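YfhH hypothetical protein (Bacillus subtilis, PDB 1SF9) is of unknown function, though it has been put forward as a putative transcriptional regulator and forms a homodimer. Local coordinates at residues A[91-96]-A[107-112]; A[75-80]-A[119-124]. All coordinates share one frame; numbering follows the deposited sequence.

Contact 1: A[91-96]-A[107-112]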
loop_
_atom_site.group_PDB
_atom_site.type_symbol
_atom_site.label_atom_id
_atom_site.label_comp_id
_atom_site.label_asym_id
_atom_site.label_seq_id
_atom_site.Cartn_x
_atom_site.Cartn_y
_atom_site.Cartn_z
ATOM N N THR A 91 1.441 5.075 12.588
ATOM C CA THR A 91 0.539 6.139 13.002
ATOM C C THR A 91 -0.063 5.676 14.325
ATOM O O THR A 91 0.196 4.553 14.775
ATOM C CB THR A 91 -0.610 6.363 12.016
ATOM O OG1 THR A 91 -1.596 5.339 12.211
ATOM C CG2 THR A 91 -0.091 6.342 10.566
ATOM N N GLU A 92 -0.852 6.540 14.957
ATOM C CA GLU A 92 -1.498 6.175 16.217
ATOM C C GLU A 92 -2.989 5.966 15.953
ATOM O O GLU A 92 -3.803 5.942 16.881
ATOM C CB GLU A 92 -1.325 7.281 17.256
ATOM C CG GLU A 92 0.119 7.543 17.632
ATOM C CD GLU A 92 0.488 8.987 17.444
ATOM O OE1 GLU A 92 -0.084 9.837 18.162
ATOM O OE2 GLU A 92 1.341 9.273 16.573
ATOM N N ASP A 93 -3.336 5.823 14.680
ATOM C CA ASP A 93 -4.730 5.632 14.275
ATOM C C ASP A 93 -5.146 4.144 14.221
ATOM O O ASP A 93 -4.303 3.252 14.060
ATOM C CB ASP A 93 -4.959 6.224 12.870
ATOM C CG ASP A 93 -4.812 7.740 12.813
ATOM O OD1 ASP A 93 -4.873 8.282 11.681
ATOM O OD2 ASP A 93 -4.644 8.395 13.866
ATOM N N GLU A 94 -6.452 3.914 14.325
ATOM C CA GLU A 94 -7.069 2.569 14.272
ATOM C C GLU A 94 -8.029 2.602 13.102
ATOM O O GLU A 94 -8.714 3.602 12.881
ATOM C CB GLU A 94 -7.834 2.258 15.567
ATOM C CG GLU A 94 -6.892 1.839 16.706
ATOM C CD GLU A 94 -7.611 1.460 18.001
ATOM O OE1 GLU A 94 -8.832 1.175 17.991
ATOM O OE2 GLU A 94 -6.927 1.445 19.049
ATOM N N PHE A 95 -8.058 1.511 12.348
ATOM C CA PHE A 95 -8.875 1.428 11.150
ATOM C C PHE A 95 -9.742 0.181 11.203
ATOM O O PHE A 95 -9.245 -0.928 11.353
ATOM C CB PHE A 95 -7.920 1.365 9.953
ATOM C CG PHE A 95 -8.597 1.361 8.608
ATOM C CD1 PHE A 95 -8.823 0.174 7.935
ATOM C CD2 PHE A 95 -8.937 2.563 7.981
ATOM C CE1 PHE A 95 -9.373 0.183 6.653
ATOM C CE2 PHE A 95 -9.491 2.574 6.694
ATOM C CZ PHE A 95 -9.701 1.387 6.031
ATOM N N THR A 96 -11.037 0.384 11.066
ATOM C CA THR A 96 -11.992 -0.714 11.061
ATOM C C THR A 96 -12.322 -1.061 9.613
ATOM O O THR A 96 -12.695 -0.195 8.824
ATOM C CB THR A 96 -13.266 -0.297 11.815
ATOM O OG1 THR A 96 -12.903 0.071 13.166
ATOM C CG2 THR A 96 -14.294 -1.431 11.810
ATOM N N GLY A 107 -12.681 0.951 4.565
ATOM C CA GLY A 107 -13.196 1.034 5.923
ATOM C C GLY A 107 -13.084 2.461 6.405
ATOM O O GLY A 107 -13.194 3.386 5.614
ATOM N N TYR A 108 -12.888 2.649 7.701
ATOM C CA TYR A 108 -12.760 3.998 8.228
ATOM C C TYR A 108 -11.866 4.041 9.466
ATOM O O TYR A 108 -11.698 3.060 10.204
ATOM C CB TYR A 108 -14.140 4.573 8.624
ATOM C CG TYR A 108 -14.879 3.707 9.609
ATOM C CD1 TYR A 108 -15.656 2.628 9.165
ATOM C CD2 TYR A 108 -14.749 3.925 10.990
ATOM C CE1 TYR A 108 -16.296 1.765 10.081
ATOM C CE2 TYR A 108 -15.382 3.075 11.909
ATOM C CZ TYR A 108 -16.153 2.006 11.450
ATOM O OH TYR A 108 -16.811 1.195 12.356
ATOM N N ARG A 109 -11.271 5.199 9.681
ATOM C CA ARG A 109 -10.451 5.390 10.869
ATOM C C ARG A 109 -11.398 5.731 12.027
ATOM O O ARG A 109 -12.394 6.418 11.830
ATOM C CB ARG A 109 -9.503 6.546 10.643
ATOM C CG ARG A 109 -8.446 6.227 9.590
ATOM C CD ARG A 109 -7.570 7.463 9.340
ATOM N NE ARG A 109 -6.784 7.223 8.121
ATOM C CZ ARG A 109 -5.476 7.021 8.077
ATOM N NH1 ARG A 109 -4.906 6.790 6.907
ATOM N NH2 ARG A 109 -4.723 7.062 9.173
ATOM N N THR A 110 -11.085 5.264 13.235
ATOM C CA THR A 110 -11.959 5.566 14.370
ATOM C C THR A 110 -11.963 7.077 14.638
ATOM O O THR A 110 -12.914 7.600 15.217
ATOM C CB THR A 110 -11.532 4.793 15.630
ATOM O OG1 THR A 110 -10.199 5.140 15.994
ATOM C CG2 THR A 110 -11.562 3.306 15.374
ATOM N N SER A 111 -10.922 7.778 14.189
ATOM C CA SER A 111 -10.879 9.228 14.369
ATOM C C SER A 111 -11.648 10.009 13.280
ATOM O O SER A 111 -11.843 11.226 13.402
ATOM C CB SER A 111 -9.426 9.721 14.429
ATOM O OG SER A 111 -8.704 9.345 13.278
ATOM N N SER A 112 -12.092 9.327 12.229
ATOM C CA SER A 112 -12.895 9.981 11.169
ATOM C C SER A 112 -13.880 8.919 10.681
ATOM O O SER A 112 -13.876 8.496 9.496
ATOM C CB SER A 112 -12.010 10.476 10.021
ATOM O OG SER A 112 -11.200 9.451 9.464
HETATM O O HOH W 1 -7.924 6.471 14.476
HETATM O O HOH W 2 -15.141 0.960 14.543
#
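One face of the Tyr108 ring carries Thr96 CB, which stands 4.1 Å from the ring centroid and is displaced toward the rim, a CH-pi contact. The guanidinium of Arg109 meets Asp93 OD1 at its edge, and the Phe95 ring lies against the backbone of Gly107 and Tyr108, with Tyr108 N over one face. These side chains belong largely to the antiparallel beta hairpin of strands 94-101 and 104-109, with Asp93 at its start. Thr96 and Tyr108 form a hydrogen-bonded pair, Thr96 N to Tyr108 O at 2.9 Å with the reciprocal bond beside it; Phe95 and Arg109 are the adjoining non-hydrogen-bonded pair. Phe95 CG is anti to the backbone N (chi1 -176°), which turns the ring toward the neighbouring strand until CZ is 3.3 Å from Gly107 N. Glycine suits that position, since a side chain there would run into Thr96 O. Just past the end of strand 104-109, Thr110 N bonds to Glu94 O at 2.9 Å as a type I turn, Arg109 to Ser112, begins. Arginine's extended chain spans the gap to Asp93, while its NE pairs with Glu117. In the salt bridge, Arg109 NH2 reaches the anti lone pair of Asp93 OD1 at 2.8 Å, the two planes 87° apart.

Contact 2: A[75-80]-A[119-124]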
loop_
_atom_site.group_PDB
_atom_site.type_symbol
_atom_site.label_atom_id
_atom_site.label_comp_id
_atom_site.label_asym_id
_atom_site.label_seq_id
_atom_site.Cartn_x
_atom_site.Cartn_y
_atom_site.Cartn_z
ATOM N N LEU A 75 0.722 -10.417 0.694
ATOM C CA LEU A 75 -0.205 -10.820 1.734
ATOM C C LEU A 75 -1.450 -11.512 1.171
ATOM O O LEU A 75 -1.679 -11.521 -0.040
ATOM C CB LEU A 75 -0.578 -9.589 2.567
ATOM C CG LEU A 75 0.655 -8.955 3.240
ATOM C CD1 LEU A 75 0.320 -7.594 3.824
ATOM C CD2 LEU A 75 1.168 -9.888 4.341
ATOM N N ASN A 76 -2.243 -12.116 2.044
ATOM C CA ASN A 76 -3.448 -12.799 1.598
ATOM C C ASN A 76 -4.637 -12.020 2.133
ATOM O O ASN A 76 -4.826 -11.915 3.341
ATOM C CB ASN A 76 -3.488 -14.236 2.129
ATOM C CG ASN A 76 -4.662 -15.049 1.561
ATOM O OD1 ASN A 76 -5.601 -14.502 0.961
ATOM N ND2 ASN A 76 -4.617 -16.367 1.763
ATOM N N PRO A 77 -5.449 -11.451 1.235
ATOM C CA PRO A 77 -6.609 -10.687 1.686
ATOM C C PRO A 77 -7.480 -11.439 2.684
ATOM O O PRO A 77 -8.081 -10.829 3.554
ATOM C CB PRO A 77 -7.362 -10.377 0.385
ATOM C CG PRO A 77 -6.284 -10.389 -0.657
ATOM C CD PRO A 77 -5.402 -11.538 -0.237
ATOM N N GLU A 78 -7.551 -12.764 2.580
ATOM C CA GLU A 78 -8.405 -13.500 3.509
ATOM C C GLU A 78 -7.912 -13.518 4.949
ATOM O O GLU A 78 -8.631 -13.961 5.851
ATOM C CB GLU A 78 -8.675 -14.928 3.001
ATOM C CG GLU A 78 -7.468 -15.717 2.576
ATOM C CD GLU A 78 -7.848 -17.028 1.891
ATOM O OE1 GLU A 78 -8.587 -16.992 0.881
ATOM O OE2 GLU A 78 -7.409 -18.097 2.359
ATOM N N ASP A 79 -6.706 -13.014 5.184
ATOM C CA ASP A 79 -6.195 -12.953 6.549
ATOM C C ASP A 79 -6.642 -11.668 7.255
ATOM O O ASP A 79 -6.253 -11.409 8.396
ATOM C CB ASP A 79 -4.674 -13.027 6.576
ATOM C CG ASP A 79 -4.150 -14.371 6.111
ATOM O OD1 ASP A 79 -4.874 -15.372 6.260
ATOM O OD2 ASP A 79 -3.014 -14.414 5.616
ATOM N N TYR A 80 -7.467 -10.877 6.571
ATOM C CA TYR A 80 -7.986 -9.624 7.104
ATOM C C TYR A 80 -9.487 -9.777 7.198
ATOM O O TYR A 80 -10.126 -10.343 6.304
ATOM C CB TYR A 80 -7.563 -8.491 6.244
ATOM C CG TYR A 80 -6.053 -8.412 6.255
ATOM C CD1 TYR A 80 -5.413 -7.593 7.182
ATOM C CD2 TYR A 80 -5.315 -9.166 5.340
ATOM C CE1 TYR A 80 -4.021 -7.537 7.213
ATOM C CE2 TYR A 80 -3.921 -9.115 5.372
ATOM C CZ TYR A 80 -3.273 -8.303 6.312
ATOM O OH TYR A 80 -1.917 -8.267 6.357
ATOM N N LEU A 119 -7.246 1.641 2.280
ATOM C CA LEU A 119 -5.818 1.496 2.621
ATOM C C LEU A 119 -5.304 0.143 2.158
ATOM O O LEU A 119 -6.032 -0.856 2.184
ATOM C CB LEU A 119 -5.579 1.551 4.134
ATOM C CG LEU A 119 -5.845 2.881 4.835
ATOM C CD1 LEU A 119 -5.758 2.677 6.355
ATOM C CD2 LEU A 119 -4.818 3.898 4.372
ATOM N N PRO A 120 -4.029 0.078 1.726
ATOM C CA PRO A 120 -3.489 -1.217 1.281
ATOM C C PRO A 120 -3.416 -2.134 2.501
ATOM O O PRO A 120 -3.116 -1.674 3.596
ATOM C CB PRO A 120 -2.097 -0.866 0.780
ATOM C CG PRO A 120 -2.192 0.602 0.418
ATOM C CD PRO A 120 -3.046 1.157 1.533
ATOM N N ILE A 121 -3.685 -3.426 2.335
ATOM C CA ILE A 121 -3.645 -4.308 3.494
ATOM C C ILE A 121 -2.281 -4.389 4.174
ATOM O O ILE A 121 -2.188 -4.755 5.333
ATOM C CB ILE A 121 -4.187 -5.726 3.178
ATOM C CG1 ILE A 121 -3.452 -6.333 1.988
ATOM C CG2 ILE A 121 -5.680 -5.642 2.882
ATOM C CD1 ILE A 121 -3.916 -7.763 1.656
ATOM N N SER A 122 -1.224 -4.004 3.466
ATOM C CA SER A 122 0.112 -4.033 4.032
ATOM C C SER A 122 0.344 -3.024 5.165
ATOM O O SER A 122 1.339 -3.143 5.873
ATOM C CB SER A 122 1.159 -3.786 2.941
ATOM O OG SER A 122 0.771 -2.672 2.172
ATOM N N VAL A 123 -0.541 -2.043 5.333
ATOM C CA VAL A 123 -0.344 -1.068 6.407
ATOM C C VAL A 123 -1.195 -1.381 7.631
ATOM O O VAL A 123 -1.158 -0.651 8.606
ATOM C CB VAL A 123 -0.623 0.421 5.955
ATOM C CG1 VAL A 123 0.139 0.736 4.671
ATOM C CG2 VAL A 123 -2.094 0.674 5.740
ATOM N N LEU A 124 -1.952 -2.478 7.589
ATOM C CA LEU A 124 -2.789 -2.845 8.730
ATOM C C LEU A 124 -2.078 -3.824 9.652
ATOM O O LEU A 124 -1.711 -4.928 9.249
ATOM C CB LEU A 124 -4.102 -3.452 8.251
ATOM C CG LEU A 124 -4.930 -2.511 7.379
ATOM C CD1 LEU A 124 -6.237 -3.237 7.039
ATOM C CD2 LEU A 124 -5.244 -1.189 8.099
HETATM O O HOH W 3 -0.568 -6.132 7.105
#
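No direct hydrogen bond joins Tyr80 to the segment it packs against; a single water accepts a hydrogen bond from Tyr80 OH at 2.6 Å and donates to two backbone carbonyls, Ile121 O at 2.8 Å and Leu124 O. Three bonds thus grip this water, and the phenol suits the place because it brings a donor to the end of a ring whose body is apolar. Ile121 lies across that body: its CB sits over the centre of one face, 4.1 Å from the centroid and only 12° off the normal, a CH-pi contact. At the edge of the same ring, near its plane, Leu124 O lies 4.0 Å from Tyr80 CE1, and Leu124 CB makes an apolar contact with that carbon. The branched side chain of Ile121 has CG1 between the backbone N and the carbonyl carbon (chi1 54°), and the extended chain beyond it carries CD1 among Leu75 CB, Pro77 and Tyr80 CE2, the last at 4.0 Å. The contact thereby joins the loop after helix 57-74, which holds the 3-10 segment 77-79, to the 3-10 segment 121-123, which links strands 115-120 and 124-126 of the antiparallel sheet. Replacing Tyr80 with an alanine would probably leave one side of Ile121 without its aromatic cover and deprive the bridging water of its phenol donor. Nearer the helix, Leu75 CD1 reaches the backbone of Ser122, 3.6 Å from its CA. Serine suits this place because its OG bonds to Thr68 O, tying the turn to helix 57-74.

Both contacts reach the same antiparallel sheet, and contact 1 is nested in the chain loop that contact 2 closes. Contact 1, its centre about 16 Å from the centre of the chain, joins neighbouring strands through backbone ladder bonds, charged or hydroxyl side chains and the buried Phe95 ring on the Gly107 and Tyr108 backbone. Contact 2, its centre about 9 Å from the chain centre, sits where the sheet faces helix 57-74 and relies on apolar packing and one water. Each has two buried residues, but contact 1 also has two exposed ones and contact 2 none, so contact 1 is the more superficial. Phe95 packs on Leu119 and Leu124 of segment 119-124, and Leu124 also meets Tyr80.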